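Local coordinates for stress response kinase A (Escherichia coli, PDB 1ZYL), which phosphorylates proteins, itself included, on serine and threonine at the expense of ATP, and probably protects cells against stress linked to reactive oxygen species, at residues G200-A204 with W231-N235; G224-Q228 with E262-I266; E267-A271 with Q313-L317. All blocks are in the same frame, centred on the assembly; numbering follows the deposited sequence.

Contact 1. Residues G200-A204 with W231-N235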
loop_
_atom_site.group_PDB
_atom_site.type_symbol
_atom_site.label_atom_id
_atom_site.label_comp_id
_atom_site.label_asym_id
_atom_site.label_seq_id
_atom_site.Cartn_x
_atom_site.Cartn_y
_atom_site.Cartn_z
ATOM N N GLY A 200 -0.773 -1.079 5.673
ATOM C CA GLY A 200 -1.466 -1.391 4.435
ATOM C C GLY A 200 -0.669 -1.663 3.180
ATOM O O GLY A 200 -1.162 -2.348 2.292
ATOM N N ASP A 201 0.541 -1.121 3.093
ATOM C CA ASP A 201 1.401 -1.305 1.925
ATOM C C ASP A 201 2.820 -1.431 2.453
ATOM O O ASP A 201 3.700 -0.668 2.074
ATOM C CB ASP A 201 1.294 -0.080 1.005
ATOM C CG ASP A 201 2.014 -0.268 -0.325
ATOM O OD1 ASP A 201 2.101 0.704 -1.106
ATOM O OD2 ASP A 201 2.488 -1.386 -0.597
ATOM N N CYS A 202 3.040 -2.402 3.331
ATOM C CA CYS A 202 4.346 -2.575 3.950
ATOM C C CYS A 202 5.279 -3.540 3.254
ATOM O O CYS A 202 5.208 -4.750 3.445
ATOM C CB CYS A 202 4.174 -3.003 5.404
ATOM S SG CYS A 202 5.712 -3.050 6.328
ATOM N N HIS A 203 6.176 -2.978 2.461
ATOM C CA HIS A 203 7.157 -3.751 1.718
ATOM C C HIS A 203 8.383 -2.853 1.572
ATOM O O HIS A 203 8.274 -1.624 1.618
ATOM C CB HIS A 203 6.599 -4.120 0.340
ATOM C CG HIS A 203 6.416 -2.942 -0.569
ATOM N ND1 HIS A 203 7.455 -2.388 -1.286
ATOM C CD2 HIS A 203 5.329 -2.177 -0.826
ATOM C CE1 HIS A 203 7.013 -1.331 -1.944
ATOM N NE2 HIS A 203 5.727 -1.181 -1.681
ATOM N N ALA A 204 9.543 -3.470 1.397
ATOM C CA ALA A 204 10.794 -2.738 1.264
ATOM C C ALA A 204 10.650 -1.328 0.687
ATOM O O ALA A 204 11.113 -0.350 1.276
ATOM C CB ALA A 204 11.763 -3.545 0.421
ATOM N N TRP A 231 3.932 -10.234 5.199
ATOM C CA TRP A 231 4.259 -11.123 4.098
ATOM C C TRP A 231 5.084 -10.519 2.967
ATOM O O TRP A 231 5.958 -11.192 2.428
ATOM C CB TRP A 231 3.001 -11.805 3.532
ATOM C CG TRP A 231 2.129 -10.951 2.674
ATOM C CD1 TRP A 231 1.092 -10.163 3.082
ATOM C CD2 TRP A 231 2.217 -10.799 1.251
ATOM N NE1 TRP A 231 0.525 -9.532 2.002
ATOM C CE2 TRP A 231 1.196 -9.904 0.866
ATOM C CE3 TRP A 231 3.061 -11.331 0.266
ATOM C CZ2 TRP A 231 0.993 -9.528 -0.469
ATOM C CZ3 TRP A 231 2.862 -10.960 -1.060
ATOM C CH2 TRP A 231 1.833 -10.066 -1.413
ATOM N N MET A 232 4.846 -9.264 2.609
ATOM C CA MET A 232 5.604 -8.676 1.501
ATOM C C MET A 232 7.068 -8.415 1.796
ATOM O O MET A 232 7.799 -7.950 0.926
ATOM C CB MET A 232 4.946 -7.379 1.004
ATOM C CG MET A 232 3.689 -7.616 0.168
ATOM S SD MET A 232 2.938 -6.121 -0.483
ATOM C CE MET A 232 2.136 -5.520 0.968
ATOM N N LEU A 233 7.505 -8.721 3.012
ATOM C CA LEU A 233 8.897 -8.500 3.383
ATOM C C LEU A 233 9.796 -9.663 2.975
ATOM O O LEU A 233 10.928 -9.456 2.558
ATOM C CB LEU A 233 9.021 -8.260 4.898
ATOM C CG LEU A 233 8.457 -6.963 5.506
ATOM C CD1 LEU A 233 8.593 -6.995 7.014
ATOM C CD2 LEU A 233 9.191 -5.756 4.959
ATOM N N LEU A 234 9.285 -10.884 3.081
ATOM C CA LEU A 234 10.068 -12.068 2.759
ATOM C C LEU A 234 10.699 -12.024 1.382
ATOM O O LEU A 234 10.089 -11.566 0.425
ATOM C CB LEU A 234 9.202 -13.312 2.865
ATOM C CG LEU A 234 8.219 -13.411 4.029
ATOM C CD1 LEU A 234 7.855 -14.880 4.175
ATOM C CD2 LEU A 234 8.812 -12.871 5.330
ATOM N N ASN A 235 11.926 -12.518 1.284
ATOM C CA ASN A 235 12.638 -12.531 0.017
ATOM C C ASN A 235 13.699 -13.623 -0.005
ATOM O O ASN A 235 14.389 -13.837 0.990
ATOM C CB ASN A 235 13.311 -11.184 -0.211
ATOM C CG ASN A 235 14.368 -10.883 0.828
ATOM O OD1 ASN A 235 14.060 -10.692 1.999
ATOM N ND2 ASN A 235 15.623 -10.850 0.406
#
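M232 supplies most of the surface that the turn W231-N235 presents to the loop G200-A204. Its chi angles run m, t, m, so the chain first extends across the loop and then bends at the thioether. The tip ends beside D201, with M232 CE 4.4 Å from D201 OD2. At the root of the same side chain, M232 CB packs against H203 CB at 3.7 Å and lies 3.6 Å from C202 O. The p rotamer of H203 leaves its imidazole on the side of the methionine sulfur: M232 SD is 5.4 Å from the ring centroid and 62° off the ring normal, an oblique sulfur-aromatic approach.

L233, in the m,t rotamer, starts out sideways but ends closer to the loop. L233 CD2 settles 4.3 Å from H203 CA and 4.2 Å from A204 N, covering the main chain. L233 and the buried C202 (chi1 t) also both touch L129 of helix 119-136. W231 CB points away from the loop, and its p-rotamer indole lies on I266, L269 and R270 of helix 266-283. The residues W231 to L234 form a type I beta turn with a weak L234 N to W231 O bond of 3.4 Å.

D201 has chi1 t, and its CB points away from the turn. Its OD2 forms a salt bridge with R273, while its main-chain O accepts a hydrogen bond from N206, the inferred Mg(2+) ligand. D201 is the inferred proton acceptor, so apolar packing here backs the catalytic loop of the kinase-like fold, with the HxDxxxxN pattern of aminoglycoside phosphotransferase relatives.

Contact 2. Residues G224-Q228 with E262-I266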
loop_
_atom_site.group_PDB
_atom_site.type_symbol
_atom_site.label_atom_id
_atom_site.label_comp_id
_atom_site.label_asym_id
_atom_site.label_seq_id
_atom_site.Cartn_x
_atom_site.Cartn_y
_atom_site.Cartn_z
ATOM N N GLY A 224 -6.975 -4.508 8.501
ATOM C CA GLY A 224 -6.757 -5.853 8.004
ATOM C C GLY A 224 -6.007 -6.728 8.986
ATOM O O GLY A 224 -5.856 -6.371 10.154
ATOM N N PRO A 225 -5.524 -7.892 8.540
ATOM C CA PRO A 225 -4.781 -8.819 9.397
ATOM C C PRO A 225 -3.309 -8.436 9.471
ATOM O O PRO A 225 -2.687 -8.104 8.454
ATOM C CB PRO A 225 -4.997 -10.156 8.711
ATOM C CG PRO A 225 -4.965 -9.773 7.287
ATOM C CD PRO A 225 -5.790 -8.498 7.225
ATOM N N ALA A 226 -2.757 -8.495 10.680
ATOM C CA ALA A 226 -1.363 -8.150 10.916
ATOM C C ALA A 226 -0.444 -8.674 9.818
ATOM O O ALA A 226 0.449 -7.954 9.367
ATOM C CB ALA A 226 -0.924 -8.669 12.272
ATOM N N VAL A 227 -0.662 -9.912 9.377
ATOM C CA VAL A 227 0.166 -10.492 8.319
ATOM C C VAL A 227 0.365 -9.596 7.105
ATOM O O VAL A 227 1.411 -9.668 6.453
ATOM C CB VAL A 227 -0.393 -11.816 7.788
ATOM C CG1 VAL A 227 0.378 -12.961 8.375
ATOM C CG2 VAL A 227 -1.857 -11.935 8.110
ATOM N N GLN A 228 -0.636 -8.768 6.805
ATOM C CA GLN A 228 -0.582 -7.868 5.654
ATOM C C GLN A 228 0.699 -7.055 5.601
ATOM O O GLN A 228 1.254 -6.848 4.528
ATOM C CB GLN A 228 -1.760 -6.900 5.672
ATOM C CG GLN A 228 -2.569 -6.876 4.395
ATOM C CD GLN A 228 -1.725 -6.684 3.154
ATOM O OE1 GLN A 228 -1.271 -5.578 2.852
ATOM N NE2 GLN A 228 -1.510 -7.770 2.424
ATOM N N GLU A 262 -2.323 -16.773 10.853
ATOM C CA GLU A 262 -2.509 -15.770 9.807
ATOM C C GLU A 262 -1.579 -16.008 8.630
ATOM O O GLU A 262 -1.755 -15.408 7.571
ATOM C CB GLU A 262 -2.268 -14.356 10.336
ATOM C CG GLU A 262 -3.222 -13.904 11.418
ATOM C CD GLU A 262 -3.007 -12.452 11.804
ATOM O OE1 GLU A 262 -3.300 -12.109 12.965
ATOM O OE2 GLU A 262 -2.555 -11.654 10.953
ATOM N N ILE A 263 -0.593 -16.879 8.815
ATOM C CA ILE A 263 0.353 -17.180 7.748
ATOM C C ILE A 263 -0.364 -17.887 6.596
ATOM O O ILE A 263 0.126 -17.927 5.463
ATOM C CB ILE A 263 1.484 -18.066 8.277
ATOM C CG1 ILE A 263 2.173 -17.360 9.442
ATOM C CG2 ILE A 263 2.492 -18.360 7.182
ATOM C CD1 ILE A 263 2.822 -16.088 9.049
ATOM N N GLY A 264 -1.539 -18.425 6.895
ATOM C CA GLY A 264 -2.313 -19.118 5.885
ATOM C C GLY A 264 -3.058 -18.153 4.986
ATOM O O GLY A 264 -3.520 -18.518 3.897
ATOM N N LEU A 265 -3.165 -16.910 5.435
ATOM C CA LEU A 265 -3.851 -15.880 4.671
ATOM C C LEU A 265 -2.939 -15.216 3.628
ATOM O O LEU A 265 -3.404 -14.361 2.868
ATOM C CB LEU A 265 -4.353 -14.790 5.617
ATOM C CG LEU A 265 -5.135 -15.152 6.879
ATOM C CD1 LEU A 265 -5.314 -13.907 7.743
ATOM C CD2 LEU A 265 -6.485 -15.721 6.501
ATOM N N ILE A 266 -1.655 -15.586 3.579
ATOM C CA ILE A 266 -0.745 -14.925 2.641
ATOM C C ILE A 266 -1.037 -15.145 1.163
ATOM O O ILE A 266 -1.114 -14.187 0.406
ATOM C CB ILE A 266 0.751 -15.270 2.901
ATOM C CG1 ILE A 266 0.966 -16.764 2.767
ATOM C CG2 ILE A 266 1.177 -14.803 4.286
ATOM C CD1 ILE A 266 2.427 -17.161 2.757
#
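V227 drives its side chain between E262, I263 and L265, overlapping the carboxylate end of the first and the apolar tips of the other two. The setting is the C-terminal lobe of the kinase-like phosphotransferase fold. Here the turn P225-Q228, which follows strand 223-224 and leads into helix 228-231, meets the 3-10 segment and turn preceding helix 266-283. The contact is buried and lies away from the annotated sites.

Two kinds of interaction hold it. The apolar part is a small cluster: V227 CG1 touches I263 CD1 at 4.0 Å, V227 CG2 touches L265 CD1 at 4.0 Å, and L265 CD1 also meets P225 CB at 3.9 Å. A single methyl of L265 thus bridges the proline and the valine across the turn. F193 continues this packing behind P225, Y252 of helix 238-252 covers A226, and F258 lies against V227.

The polar part rests on E262. Its chi1 m, chi2 t side chain extends out of the 3-10 segment into the bend of the other segment, where the main chain folds back through the bond from Q228 N to P225 O (2.7 Å). On its own side, L265 N bonds to E262 O at 3.0 Å, holding the glutamate and the leucine on successive parts of one tight turn, both with CB directed at the partner. V227 CG2 is 2.9 Å from E262 OE2, a very tight contact. The one hydrogen bond between the segments runs from V227 N to E262 OE2, 3.0 Å long with an angle of 165° at the hydrogen.

Contact 3. Residues E267-A271 with Q313-L317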
loop_
_atom_site.group_PDB
_atom_site.type_symbol
_atom_site.label_atom_id
_atom_site.label_comp_id
_atom_site.label_asym_id
_atom_site.label_seq_id
_atom_site.Cartn_x
_atom_site.Cartn_y
_atom_site.Cartn_z
ATOM N N GLU A 267 -1.202 -16.386 0.732
ATOM C CA GLU A 267 -1.481 -16.611 -0.676
ATOM C C GLU A 267 -2.784 -15.926 -1.055
ATOM O O GLU A 267 -2.941 -15.451 -2.176
ATOM C CB GLU A 267 -1.493 -18.105 -0.994
ATOM C CG GLU A 267 -0.121 -18.736 -0.771
ATOM C CD GLU A 267 1.013 -17.944 -1.442
ATOM O OE1 GLU A 267 2.133 -17.904 -0.872
ATOM O OE2 GLU A 267 0.790 -17.367 -2.536
ATOM N N PRO A 268 -3.755 -15.887 -0.135
ATOM C CA PRO A 268 -4.971 -15.189 -0.551
ATOM C C PRO A 268 -4.710 -13.682 -0.649
ATOM O O PRO A 268 -5.258 -13.009 -1.516
ATOM C CB PRO A 268 -5.961 -15.553 0.543
ATOM C CG PRO A 268 -5.588 -16.964 0.818
ATOM C CD PRO A 268 -4.070 -16.879 0.906
ATOM N N LEU A 269 -3.865 -13.148 0.229
ATOM C CA LEU A 269 -3.559 -11.713 0.192
ATOM C C LEU A 269 -2.808 -11.354 -1.078
ATOM O O LEU A 269 -3.095 -10.336 -1.711
ATOM C CB LEU A 269 -2.721 -11.292 1.405
ATOM C CG LEU A 269 -3.450 -11.307 2.743
ATOM C CD1 LEU A 269 -2.480 -10.980 3.845
ATOM C CD2 LEU A 269 -4.589 -10.322 2.717
ATOM N N ARG A 270 -1.841 -12.189 -1.441
ATOM C CA ARG A 270 -1.053 -11.963 -2.643
ATOM C C ARG A 270 -1.985 -12.021 -3.865
ATOM O O ARG A 270 -1.895 -11.184 -4.775
ATOM C CB ARG A 270 0.056 -13.014 -2.736
ATOM C CG ARG A 270 0.826 -13.000 -4.052
ATOM C CD ARG A 270 1.823 -14.136 -4.100
ATOM N NE ARG A 270 3.020 -13.882 -3.299
ATOM C CZ ARG A 270 3.484 -14.714 -2.371
ATOM N NH1 ARG A 270 4.585 -14.420 -1.696
ATOM N NH2 ARG A 270 2.836 -15.840 -2.103
ATOM N N ALA A 271 -2.885 -13.000 -3.875
ATOM C CA ALA A 271 -3.839 -13.130 -4.966
ATOM C C ALA A 271 -4.656 -11.853 -4.981
ATOM O O ALA A 271 -4.942 -11.292 -6.038
ATOM C CB ALA A 271 -4.757 -14.312 -4.730
ATOM N N GLN A 313 -1.731 -18.963 -9.602
ATOM C CA GLN A 313 -2.041 -18.635 -8.212
ATOM C C GLN A 313 -3.087 -19.554 -7.614
ATOM O O GLN A 313 -3.001 -19.900 -6.441
ATOM C CB GLN A 313 -2.515 -17.180 -8.082
ATOM C CG GLN A 313 -1.432 -16.221 -7.622
ATOM C CD GLN A 313 -0.923 -16.545 -6.230
ATOM O OE1 GLN A 313 -1.676 -16.498 -5.267
ATOM N NE2 GLN A 313 0.359 -16.874 -6.121
ATOM N N ALA A 314 -4.076 -19.942 -8.409
ATOM C CA ALA A 314 -5.118 -20.831 -7.904
ATOM C C ALA A 314 -4.521 -22.197 -7.538
ATOM O O ALA A 314 -4.994 -22.864 -6.617
ATOM C CB ALA A 314 -6.231 -20.990 -8.934
ATOM N N LYS A 315 -3.473 -22.601 -8.250
ATOM C CA LYS A 315 -2.829 -23.875 -7.968
ATOM C C LYS A 315 -2.049 -23.811 -6.655
ATOM O O LYS A 315 -1.906 -24.811 -5.949
ATOM C CB LYS A 315 -1.909 -24.262 -9.124
ATOM C CG LYS A 315 -2.675 -24.569 -10.401
ATOM C CD LYS A 315 -1.763 -24.907 -11.562
ATOM C CE LYS A 315 -2.574 -25.155 -12.828
ATOM N NZ LYS A 315 -1.699 -25.255 -14.034
ATOM N N VAL A 316 -1.554 -22.624 -6.329
ATOM C CA VAL A 316 -0.808 -22.420 -5.098
ATOM C C VAL A 316 -1.771 -22.491 -3.922
ATOM O O VAL A 316 -1.393 -22.867 -2.812
ATOM C CB VAL A 316 -0.125 -21.044 -5.107
ATOM C CG1 VAL A 316 0.575 -20.788 -3.787
ATOM C CG2 VAL A 316 0.863 -20.977 -6.255
ATOM N N LEU A 317 -3.023 -22.132 -4.184
ATOM C CA LEU A 317 -4.069 -22.131 -3.169
ATOM C C LEU A 317 -4.697 -23.511 -2.971
ATOM O O LEU A 317 -5.525 -23.698 -2.082
ATOM C CB LEU A 317 -5.152 -21.109 -3.549
ATOM C CG LEU A 317 -4.718 -19.638 -3.525
ATOM C CD1 LEU A 317 -5.522 -18.825 -4.520
ATOM C CD2 LEU A 317 -4.870 -19.088 -2.129
#
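Two helices of the C-terminal lobe of this kinase-like fold pack here in opposite directions: the start of helix 266-283 lies against the end of helix 300-316. The pairing of E267 with L317 and of A271 with Q313, each with CA atoms 6.6 Å apart, spans one helical turn on each side.

Along the second segment, Q313 comes first and is buried. Its CB points toward the partner, but chi1 of -99° falls between wells and chi2 is m, so the side chain bends along the facing helix. The aliphatic CD of R270 lies 3.7 Å from Q313 NE2, while A271 CB lies 3.8 Å from Q313 OE1. The amide therefore occupies the space beside the small alanine. The same Q313 NE2 lies 3.6 Å from E267 OE2, a contact and not a bond. Q313 also touches L181 of helix 171-188.

The helix then turns A314 and K315 to its far face, and the next contributor is V316. This exposed residue closes the margin of the interface, with V316 CG1 3.6 Å from E267 OE2. The glutamate is also engaged within its own helix, through a salt bridge with R270 whose exact geometry is less certain.

Last comes L317, which is buried. Its CB starts sideways, yet the m,t side chain brings its end back to the partner helix; L317 also touches A184 and H188 of helix 171-188, while P268 rests on V185 of that helix. L317 CD2 fills the angle between two residues, 3.7 Å from E267 CB and 3.7 Å from P268 CG.

In the fold
The three contacts form a connected path through the C-terminal lobe, their centres 9, 15 and 18 Å from that of the chain. Contacts 1 and 2 are 12 Å apart and cross along the sequence, their segments alternating, whereas contact 3 follows both in series, 16 Å from contact 1, which holds D201, and 13 Å from contact 2. Helix 266-283 ties them together. It begins at the end of contact 2, carries 267-271 of contact 3, and further on supplies R273, which pairs with D201. W231 sits at the junction, packed on I266 and R270. One helix thus joins the surroundings of the inferred proton acceptor to the outer helices of the lobe.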